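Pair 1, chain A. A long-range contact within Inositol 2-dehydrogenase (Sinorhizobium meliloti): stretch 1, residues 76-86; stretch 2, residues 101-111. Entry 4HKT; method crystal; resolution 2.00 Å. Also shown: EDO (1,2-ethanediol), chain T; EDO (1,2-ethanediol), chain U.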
# COMPACT_ATOMS: atom_id res chain seq x y z
N HIS A 76 10.39 -10.47 -40.21
CA HIS A 76 9.15 -9.70 -40.07
C HIS A 76 8.71 -8.94 -41.29
O HIS A 76 7.57 -9.11 -41.74
CB HIS A 76 9.22 -8.81 -38.83
CG HIS A 76 9.20 -9.61 -37.56
ND1 HIS A 76 9.10 -9.05 -36.30
CD2 HIS A 76 9.25 -10.96 -37.37
CE1 HIS A 76 9.11 -10.01 -35.40
NE2 HIS A 76 9.19 -11.18 -36.02
N ALA A 77 9.57 -8.09 -41.84
CA ALA A 77 9.07 -7.18 -42.87
C ALA A 77 8.64 -7.94 -44.14
O ALA A 77 7.62 -7.63 -44.78
CB ALA A 77 10.08 -6.09 -43.19
N ASP A 78 9.43 -8.95 -44.48
CA ASP A 78 9.15 -9.76 -45.66
C ASP A 78 7.86 -10.55 -45.46
O ASP A 78 7.05 -10.67 -46.36
CB ASP A 78 10.32 -10.74 -45.89
CG ASP A 78 11.54 -10.08 -46.50
OD1 ASP A 78 11.45 -8.92 -46.93
OD2 ASP A 78 12.61 -10.72 -46.53
N LEU A 79 7.67 -11.08 -44.27
CA LEU A 79 6.47 -11.85 -43.99
C LEU A 79 5.23 -10.98 -44.00
O LEU A 79 4.18 -11.38 -44.55
CB LEU A 79 6.59 -12.62 -42.70
CG LEU A 79 7.46 -13.87 -42.82
CD1 LEU A 79 7.69 -14.44 -41.44
CD2 LEU A 79 6.84 -14.93 -43.74
N ILE A 80 5.33 -9.76 -43.46
CA ILE A 80 4.22 -8.80 -43.53
C ILE A 80 3.88 -8.53 -44.99
O ILE A 80 2.71 -8.59 -45.38
CB ILE A 80 4.53 -7.47 -42.80
CG1 ILE A 80 4.68 -7.70 -41.30
CG2 ILE A 80 3.44 -6.46 -43.08
CD1 ILE A 80 5.41 -6.57 -40.56
N GLU A 81 4.86 -8.23 -45.83
CA GLU A 81 4.58 -7.94 -47.24
C GLU A 81 3.92 -9.14 -47.97
O GLU A 81 2.96 -8.97 -48.73
CB GLU A 81 5.86 -7.53 -47.98
CG GLU A 81 6.38 -6.18 -47.58
CD GLU A 81 7.72 -5.81 -48.20
OE1 GLU A 81 8.46 -6.73 -48.62
OE2 GLU A 81 8.05 -4.60 -48.21
N ARG A 82 4.42 -10.34 -47.72
CA ARG A 82 3.87 -11.55 -48.32
C ARG A 82 2.40 -11.79 -47.90
O ARG A 82 1.53 -12.09 -48.74
CB ARG A 82 4.70 -12.76 -47.93
CG ARG A 82 6.02 -12.94 -48.66
CD ARG A 82 6.86 -14.01 -47.98
NE ARG A 82 6.28 -15.31 -48.21
CZ ARG A 82 6.78 -16.48 -47.80
NH1 ARG A 82 7.88 -16.54 -47.08
NH2 ARG A 82 6.13 -17.60 -48.11
N PHE A 83 2.12 -11.65 -46.61
CA PHE A 83 0.77 -11.95 -46.16
C PHE A 83 -0.20 -10.84 -46.53
O PHE A 83 -1.40 -11.11 -46.78
CB PHE A 83 0.75 -12.40 -44.69
CG PHE A 83 1.20 -13.80 -44.51
CD1 PHE A 83 0.28 -14.84 -44.52
CD2 PHE A 83 2.54 -14.12 -44.41
CE1 PHE A 83 0.69 -16.16 -44.40
CE2 PHE A 83 2.95 -15.43 -44.26
CZ PHE A 83 2.02 -16.46 -44.26
N ALA A 84 0.30 -9.61 -46.62
CA ALA A 84 -0.45 -8.49 -47.11
C ALA A 84 -0.90 -8.77 -48.55
O ALA A 84 -2.10 -8.64 -48.90
CB ALA A 84 0.36 -7.21 -47.10
N ARG A 85 0.07 -9.12 -49.40
CA ARG A 85 -0.25 -9.46 -50.78
C ARG A 85 -1.15 -10.68 -50.92
O ARG A 85 -1.94 -10.75 -51.85
CB ARG A 85 1.03 -9.67 -51.58
CG ARG A 85 1.67 -8.36 -51.92
CD ARG A 85 3.04 -8.58 -52.52
NE ARG A 85 3.55 -7.34 -53.03
CZ ARG A 85 4.71 -6.81 -52.69
NH1 ARG A 85 5.53 -7.42 -51.85
NH2 ARG A 85 5.03 -5.64 -53.20
N ALA A 86 -1.05 -11.62 -49.99
CA ALA A 86 -1.93 -12.78 -50.01
C ALA A 86 -3.33 -12.54 -49.44
O ALA A 86 -4.16 -13.46 -49.45
CB ALA A 86 -1.29 -13.94 -49.29
N GLU A 101 14.00 2.64 -42.95
CA GLU A 101 13.75 2.67 -44.37
C GLU A 101 13.03 1.38 -44.83
O GLU A 101 12.04 1.45 -45.56
CB GLU A 101 15.05 2.85 -45.17
CG GLU A 101 14.80 3.20 -46.62
CD GLU A 101 14.47 4.69 -46.86
OE1 GLU A 101 13.63 5.31 -46.13
OE2 GLU A 101 15.07 5.27 -47.81
N ARG A 102 13.52 0.23 -44.41
CA ARG A 102 12.79 -1.06 -44.65
C ARG A 102 11.36 -1.05 -44.12
O ARG A 102 10.44 -1.60 -44.77
CB ARG A 102 13.54 -2.22 -43.96
CG ARG A 102 13.03 -3.62 -44.23
CD ARG A 102 13.15 -4.00 -45.71
NE ARG A 102 12.40 -5.20 -46.05
CZ ARG A 102 11.14 -5.23 -46.49
NH1 ARG A 102 10.40 -4.11 -46.60
NH2 ARG A 102 10.60 -6.39 -46.84
N VAL A 103 11.16 -0.47 -42.94
CA VAL A 103 9.81 -0.40 -42.33
C VAL A 103 8.91 0.41 -43.24
O VAL A 103 7.78 0.03 -43.52
CB VAL A 103 9.82 0.23 -40.93
CG1 VAL A 103 8.39 0.44 -40.45
CG2 VAL A 103 10.65 -0.60 -39.96
N ARG A 104 9.39 1.56 -43.69
CA ARG A 104 8.68 2.42 -44.63
C ARG A 104 8.27 1.73 -45.92
O ARG A 104 7.14 1.90 -46.38
CB ARG A 104 9.51 3.69 -44.94
CG ARG A 104 9.39 4.77 -43.86
CD ARG A 104 10.02 6.09 -44.32
NE ARG A 104 11.47 5.94 -44.35
CZ ARG A 104 12.30 6.21 -43.33
NH1 ARG A 104 11.84 6.72 -42.16
NH2 ARG A 104 13.60 6.02 -43.49
N ALA A 105 9.17 0.94 -46.48
CA ALA A 105 8.88 0.17 -47.67
C ALA A 105 7.77 -0.85 -47.40
O ALA A 105 6.89 -1.03 -48.22
CB ALA A 105 10.14 -0.56 -48.16
N CYS A 106 7.85 -1.50 -46.26
CA CYS A 106 6.85 -2.47 -45.84
C CYS A 106 5.43 -1.85 -45.69
O CYS A 106 4.46 -2.34 -46.25
CB CYS A 106 7.35 -3.10 -44.55
SG CYS A 106 6.26 -4.26 -43.77
N LEU A 107 5.35 -0.74 -44.96
CA LEU A 107 4.10 -0.01 -44.78
C LEU A 107 3.49 0.48 -46.10
O LEU A 107 2.29 0.53 -46.23
CB LEU A 107 4.31 1.17 -43.82
CG LEU A 107 4.79 0.78 -42.40
CD1 LEU A 107 4.88 1.99 -41.49
CD2 LEU A 107 3.94 -0.32 -41.77
N LYS A 108 4.32 0.81 -47.09
CA LYS A 108 3.81 1.17 -48.40
C LYS A 108 3.11 -0.07 -49.03
O LYS A 108 2.02 0.06 -49.55
CB LYS A 108 4.94 1.73 -49.28
CG LYS A 108 4.46 2.48 -50.53
CD LYS A 108 5.57 2.69 -51.55
CE LYS A 108 5.11 3.45 -52.80
NZ LYS A 108 3.74 3.04 -53.27
N VAL A 109 3.68 -1.26 -48.91
CA VAL A 109 3.02 -2.44 -49.43
C VAL A 109 1.71 -2.67 -48.68
O VAL A 109 0.68 -2.99 -49.30
CB VAL A 109 3.92 -3.69 -49.34
CG1 VAL A 109 3.14 -4.93 -49.75
CG2 VAL A 109 5.20 -3.50 -50.17
N VAL A 110 1.73 -2.51 -47.36
CA VAL A 110 0.53 -2.69 -46.54
C VAL A 110 -0.57 -1.69 -46.94
O VAL A 110 -1.74 -2.07 -47.03
CB VAL A 110 0.87 -2.55 -45.03
CG1 VAL A 110 -0.39 -2.28 -44.19
CG2 VAL A 110 1.62 -3.80 -44.54
N SER A 111 -0.19 -0.43 -47.17
CA SER A 111 -1.13 0.58 -47.64
C SER A 111 -1.66 0.28 -49.07
O SER A 111 -2.86 0.37 -49.31
CB SER A 111 -0.47 1.96 -47.60
OG SER A 111 -1.39 2.91 -48.07
C1 EDO T . 4.78 -10.80 -51.62
O1 EDO T . 5.92 -10.17 -51.06
C2 EDO T . 5.00 -12.28 -51.76
O2 EDO T . 4.42 -12.67 -52.96
C1 EDO U . 8.94 -11.11 -49.75
O1 EDO U . 8.25 -11.82 -50.79
C2 EDO U . 8.27 -9.78 -49.45
O2 EDO U . 8.39 -8.82 -50.51
O HOH W 1 13.70 -7.42 -45.09

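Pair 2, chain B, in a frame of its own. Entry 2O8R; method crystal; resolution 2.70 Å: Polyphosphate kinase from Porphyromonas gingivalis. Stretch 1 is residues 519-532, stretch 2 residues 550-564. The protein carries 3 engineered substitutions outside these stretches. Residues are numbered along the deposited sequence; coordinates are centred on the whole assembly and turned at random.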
# COMPACT_ATOMS: atom_id res chain seq x y z
N ALA B 519 -33.24 24.18 12.44
CA ALA B 519 -32.38 25.34 12.24
C ALA B 519 -32.36 25.78 10.78
O ALA B 519 -32.55 26.97 10.50
CB ALA B 519 -30.97 25.08 12.74
N ILE B 520 -32.17 24.83 9.87
CA ILE B 520 -32.21 25.10 8.43
C ILE B 520 -33.56 25.71 8.00
O ILE B 520 -33.58 26.73 7.29
CB ILE B 520 -31.88 23.85 7.60
CG1 ILE B 520 -30.41 23.50 7.75
CG2 ILE B 520 -32.13 24.09 6.13
CD1 ILE B 520 -30.05 22.14 7.17
N THR B 521 -34.67 25.12 8.47
CA THR B 521 -36.01 25.66 8.23
C THR B 521 -36.20 27.08 8.80
O THR B 521 -36.67 27.98 8.11
CB THR B 521 -37.10 24.73 8.80
OG1 THR B 521 -37.13 23.51 8.04
CG2 THR B 521 -38.47 25.38 8.70
N ASN B 522 -35.81 27.27 10.06
CA ASN B 522 -35.91 28.59 10.68
C ASN B 522 -35.15 29.66 9.92
O ASN B 522 -35.70 30.71 9.61
CB ASN B 522 -35.42 28.52 12.12
CG ASN B 522 -36.18 27.51 12.94
OD1 ASN B 522 -37.33 27.17 12.63
ND2 ASN B 522 -35.54 27.00 13.98
N LEU B 523 -33.88 29.38 9.62
CA LEU B 523 -33.01 30.27 8.85
C LEU B 523 -33.60 30.67 7.49
O LEU B 523 -33.58 31.86 7.13
CB LEU B 523 -31.63 29.63 8.65
CG LEU B 523 -30.70 29.48 9.86
CD1 LEU B 523 -29.71 28.33 9.65
CD2 LEU B 523 -29.95 30.77 10.15
N ILE B 524 -34.14 29.70 6.74
CA ILE B 524 -34.74 30.00 5.44
C ILE B 524 -36.01 30.81 5.61
O ILE B 524 -36.24 31.78 4.88
CB ILE B 524 -35.08 28.72 4.65
CG1 ILE B 524 -33.80 27.97 4.28
CG2 ILE B 524 -35.85 29.09 3.39
CD1 ILE B 524 -34.03 26.58 3.70
N GLU B 525 -36.83 30.40 6.58
CA GLU B 525 -38.07 31.08 6.89
C GLU B 525 -37.83 32.55 7.24
O GLU B 525 -38.55 33.43 6.77
CB GLU B 525 -38.80 30.40 8.04
CG GLU B 525 -39.63 29.19 7.65
CD GLU B 525 -40.64 29.48 6.56
OE1 GLU B 525 -41.06 30.65 6.37
OE2 GLU B 525 -41.04 28.51 5.89
N ARG B 526 -36.82 32.80 8.06
CA ARG B 526 -36.48 34.15 8.48
C ARG B 526 -36.25 35.09 7.30
O ARG B 526 -36.61 36.27 7.36
CB ARG B 526 -35.28 34.15 9.41
CG ARG B 526 -34.84 35.55 9.82
CD ARG B 526 -33.94 35.50 11.00
NE ARG B 526 -32.67 34.88 10.66
CZ ARG B 526 -31.60 34.89 11.45
NH1 ARG B 526 -31.65 35.51 12.62
NH2 ARG B 526 -30.49 34.30 11.06
N GLU B 527 -35.66 34.55 6.23
CA GLU B 527 -35.45 35.33 5.01
C GLU B 527 -36.77 35.60 4.33
O GLU B 527 -36.97 36.69 3.80
CB GLU B 527 -34.50 34.62 4.02
CG GLU B 527 -33.14 34.28 4.57
CD GLU B 527 -32.26 35.50 4.79
OE1 GLU B 527 -32.24 36.38 3.90
OE2 GLU B 527 -31.58 35.55 5.85
N ILE B 528 -37.67 34.62 4.35
CA ILE B 528 -39.00 34.81 3.75
C ILE B 528 -39.74 35.95 4.44
O ILE B 528 -40.24 36.85 3.78
CB ILE B 528 -39.88 33.54 3.80
CG1 ILE B 528 -39.26 32.41 2.98
CG2 ILE B 528 -41.29 33.86 3.30
CD1 ILE B 528 -40.03 31.13 3.07
N GLU B 529 -39.76 35.90 5.77
CA GLU B 529 -40.37 36.94 6.60
C GLU B 529 -39.84 38.31 6.27
O GLU B 529 -40.60 39.23 5.99
CB GLU B 529 -40.11 36.66 8.08
CG GLU B 529 -40.65 35.33 8.56
CD GLU B 529 -39.88 34.79 9.75
OE1 GLU B 529 -39.58 35.57 10.68
OE2 GLU B 529 -39.58 33.58 9.76
N ASN B 530 -38.52 38.44 6.28
CA ASN B 530 -37.85 39.71 6.05
C ASN B 530 -38.29 40.38 4.76
O ASN B 530 -38.37 41.61 4.69
CB ASN B 530 -36.33 39.52 6.06
CG ASN B 530 -35.77 39.19 7.45
OD1 ASN B 530 -34.57 38.99 7.60
ND2 ASN B 530 -36.64 39.12 8.45
N VAL B 531 -38.55 39.58 3.73
CA VAL B 531 -39.04 40.09 2.45
C VAL B 531 -40.47 40.63 2.58
O VAL B 531 -40.84 41.63 1.95
CB VAL B 531 -38.97 39.02 1.34
CG1 VAL B 531 -39.60 39.52 0.03
CG2 VAL B 531 -37.54 38.62 1.11
N LYS B 532 -41.26 39.98 3.42
CA LYS B 532 -42.60 40.45 3.71
C LYS B 532 -42.58 41.73 4.56
O LYS B 532 -43.51 42.53 4.51
CB LYS B 532 -43.41 39.34 4.37
CG LYS B 532 -43.58 38.13 3.46
CD LYS B 532 -44.28 36.98 4.17
CE LYS B 532 -44.56 35.84 3.21
NZ LYS B 532 -45.02 34.62 3.93
N ASN B 550 -37.62 17.97 0.34
CA ASN B 550 -38.19 18.92 1.28
C ASN B 550 -37.49 20.26 1.28
O ASN B 550 -38.13 21.29 1.08
CB ASN B 550 -38.30 18.35 2.68
CG ASN B 550 -39.48 17.42 2.83
OD1 ASN B 550 -39.91 16.77 1.87
ND2 ASN B 550 -40.04 17.37 4.04
N VAL B 551 -36.18 20.24 1.46
CA VAL B 551 -35.42 21.49 1.48
C VAL B 551 -35.52 22.19 0.13
O VAL B 551 -35.60 23.41 0.07
CB VAL B 551 -33.94 21.28 1.86
CG1 VAL B 551 -33.35 22.58 2.29
CG2 VAL B 551 -33.82 20.32 2.98
N ILE B 552 -35.54 21.41 -0.95
CA ILE B 552 -35.67 22.00 -2.27
C ILE B 552 -37.01 22.73 -2.37
O ILE B 552 -37.07 23.86 -2.87
CB ILE B 552 -35.49 20.95 -3.38
CG1 ILE B 552 -34.05 20.43 -3.37
CG2 ILE B 552 -35.76 21.57 -4.73
CD1 ILE B 552 -33.71 19.44 -4.47
N THR B 553 -38.06 22.13 -1.82
CA THR B 553 -39.38 22.74 -1.86
C THR B 553 -39.42 24.06 -1.08
O THR B 553 -40.01 25.04 -1.53
CB THR B 553 -40.48 21.77 -1.35
OG1 THR B 553 -40.37 20.51 -2.02
CG2 THR B 553 -41.84 22.33 -1.63
N GLN B 554 -38.76 24.08 0.07
CA GLN B 554 -38.59 25.31 0.85
C GLN B 554 -37.87 26.39 0.04
O GLN B 554 -38.23 27.57 0.09
CB GLN B 554 -37.83 25.02 2.15
CG GLN B 554 -38.37 23.79 2.87
CD GLN B 554 -37.74 23.55 4.23
OE1 GLN B 554 -37.05 24.41 4.78
NE2 GLN B 554 -38.00 22.38 4.79
N LEU B 555 -36.87 25.98 -0.73
CA LEU B 555 -36.10 26.91 -1.53
C LEU B 555 -36.98 27.51 -2.61
O LEU B 555 -36.96 28.73 -2.81
CB LEU B 555 -34.88 26.22 -2.14
CG LEU B 555 -33.83 25.72 -1.16
CD1 LEU B 555 -32.81 24.85 -1.88
CD2 LEU B 555 -33.16 26.87 -0.41
N TYR B 556 -37.75 26.65 -3.27
CA TYR B 556 -38.73 27.08 -4.26
C TYR B 556 -39.73 28.08 -3.67
O TYR B 556 -40.05 29.10 -4.30
CB TYR B 556 -39.52 25.88 -4.78
CG TYR B 556 -38.81 25.02 -5.80
CD1 TYR B 556 -38.08 25.59 -6.84
CD2 TYR B 556 -38.91 23.63 -5.74
CE1 TYR B 556 -37.45 24.78 -7.79
CE2 TYR B 556 -38.30 22.83 -6.69
CZ TYR B 556 -37.57 23.41 -7.70
OH TYR B 556 -36.96 22.61 -8.63
N ARG B 557 -40.21 27.78 -2.47
CA ARG B 557 -41.10 28.70 -1.77
C ARG B 557 -40.40 30.01 -1.41
O ARG B 557 -41.03 31.07 -1.44
CB ARG B 557 -41.70 28.06 -0.53
CG ARG B 557 -42.73 26.96 -0.79
CD ARG B 557 -43.13 26.28 0.52
NE ARG B 557 -43.02 27.21 1.64
CZ ARG B 557 -42.27 27.03 2.73
NH1 ARG B 557 -41.56 25.92 2.89
NH2 ARG B 557 -42.26 27.97 3.67
N ALA B 558 -39.12 29.94 -1.06
CA ALA B 558 -38.37 31.16 -0.76
C ALA B 558 -38.25 32.00 -2.02
O ALA B 558 -38.45 33.21 -1.98
CB ALA B 558 -37.00 30.82 -0.20
N SER B 559 -37.95 31.35 -3.14
CA SER B 559 -37.88 32.04 -4.44
C SER B 559 -39.20 32.73 -4.76
O SER B 559 -39.24 33.95 -4.97
CB SER B 559 -37.52 31.04 -5.54
OG SER B 559 -37.41 31.69 -6.80
N GLU B 560 -40.27 31.93 -4.77
CA GLU B 560 -41.64 32.42 -4.94
C GLU B 560 -41.94 33.62 -4.06
O GLU B 560 -42.58 34.57 -4.50
CB GLU B 560 -42.64 31.30 -4.62
CG GLU B 560 -42.81 30.26 -5.73
CD GLU B 560 -43.57 29.03 -5.29
OE1 GLU B 560 -43.66 28.78 -4.07
OE2 GLU B 560 -44.09 28.30 -6.17
N ALA B 561 -41.45 33.59 -2.82
CA ALA B 561 -41.65 34.66 -1.84
C ALA B 561 -40.79 35.89 -2.07
O ALA B 561 -40.79 36.80 -1.25
CB ALA B 561 -41.39 34.14 -0.44
N GLY B 562 -40.03 35.92 -3.16
CA GLY B 562 -39.12 37.03 -3.41
C GLY B 562 -37.73 36.92 -2.78
O GLY B 562 -36.94 37.86 -2.90
N VAL B 563 -37.42 35.80 -2.13
CA VAL B 563 -36.04 35.56 -1.65
C VAL B 563 -35.12 35.16 -2.81
O VAL B 563 -35.42 34.22 -3.55
CB VAL B 563 -35.97 34.50 -0.50
CG1 VAL B 563 -34.56 34.39 0.05
CG2 VAL B 563 -36.97 34.80 0.63
N GLU B 564 -34.01 35.88 -2.96
CA GLU B 564 -32.99 35.58 -3.98
C GLU B 564 -31.97 34.54 -3.50
O GLU B 564 -31.46 34.62 -2.37
CB GLU B 564 -32.22 36.85 -4.33
CG GLU B 564 -32.97 37.85 -5.17
CD GLU B 564 -32.03 38.87 -5.79
OE1 GLU B 564 -30.83 38.90 -5.40
OE2 GLU B 564 -32.49 39.63 -6.66

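Both pairs set two helices side by side, running in nearly the same direction: their axes diverge by 10° in pair 1 and 12° in pair 2, with closest approaches of 9.1 Å and 9.7 Å. Over 14 central residues the backbones superpose with an RMSD of 0.4 Å, so the two contacts pose one packing problem, which different side chains solve.

The nearest CA atoms across pair 2, B:Ile528 CA and B:Ala558 CA, are 5.8 Å apart, and they fall at the positions matched by A:Glu81 and A:Cys106. Small residues occupy the second helix here in both proteins. A:Cys106 points toward its partner helix and places SG 3.6 Å from A:Ile80 CG2; B:Ala558 offers only a methyl, and B:Ile524 CG2 lies 4.1 Å from B:Ala558 CB. Either residue is compact enough to let the backbones draw close.

A:Ala77 matches B:Ile524, and the difference in size is informative. B:Ile524 is a knob seated among B:Gln554, B:Ala558, B:Leu555 and B:Val551, its CD1 reaching B:Leu555 CD2 at 4.2 Å. In pair 1 the small A:Ala77 leaves room for a long neighbour: its CB packs over one face of the A:Arg102 guanidinium, 3.6 Å from CZ.

That arginine matches B:Gln554, whose OE1 lies 3.9 Å from B:Ile524 CD1. With its flat face against a methyl, A:Arg102 keeps its edge free for carboxylates. A:Arg102 NH2 donates to A:Asp78 OD1 (2.7 Å) and, weakly, to A:Glu81 OE1 (2.8 Å), while A:Arg102 NH1 donates to A:Glu81 OE2 (2.9 Å). Pair 2 also has a salt bridge, but from another position on the second helix. B:Glu525, the match of A:Asp78, meets B:Arg557, the match of A:Ala105, with B:Arg557 NH2 to B:Glu525 OE2 at 2.6 Å. Both acids start from CA-to-CB bonds that do not point toward the other helix, yet their ends come nearer.

A:Glu81 and B:Ile528 share a course, with side-chain centres 1.0 Å apart. Of these two, A:Glu81 alone is a knob, seated among A:Arg102, A:Ala105, A:Cys106 and A:Val109; its aliphatic stem suits a packed site, and its carboxylate is paired with arginine. B:Ile528 fills the equivalent space with hydrocarbon alone, CG2 lying 3.8 Å from B:Ala561 CB.

One turn on, A:Ala84 matches B:Val531, and A:Val109 matches B:Ala561. Bulk changes sides: A:Ala84 CB meets A:Val109 CG1 at 4.5 Å, whereas B:Val531 CG1 approaches B:Ala561 O at 3.2 Å. A:Val110, which fits its CG2 3.5 Å from A:Ile80 CG2, matches B:Gly562. There the second helix of pair 2 has ended, and B:Gly562 closes it in a Schellman motif, where the positive phi calls for glycine; an ideal CB would also lie 3.2 Å from B:Val531 CG1. Finally, A:Ile80 matches B:Glu527, whose carboxylate is hydrogen-bonded elsewhere in the structure, while its CB packs 4.0 Å from B:Val563 CG1.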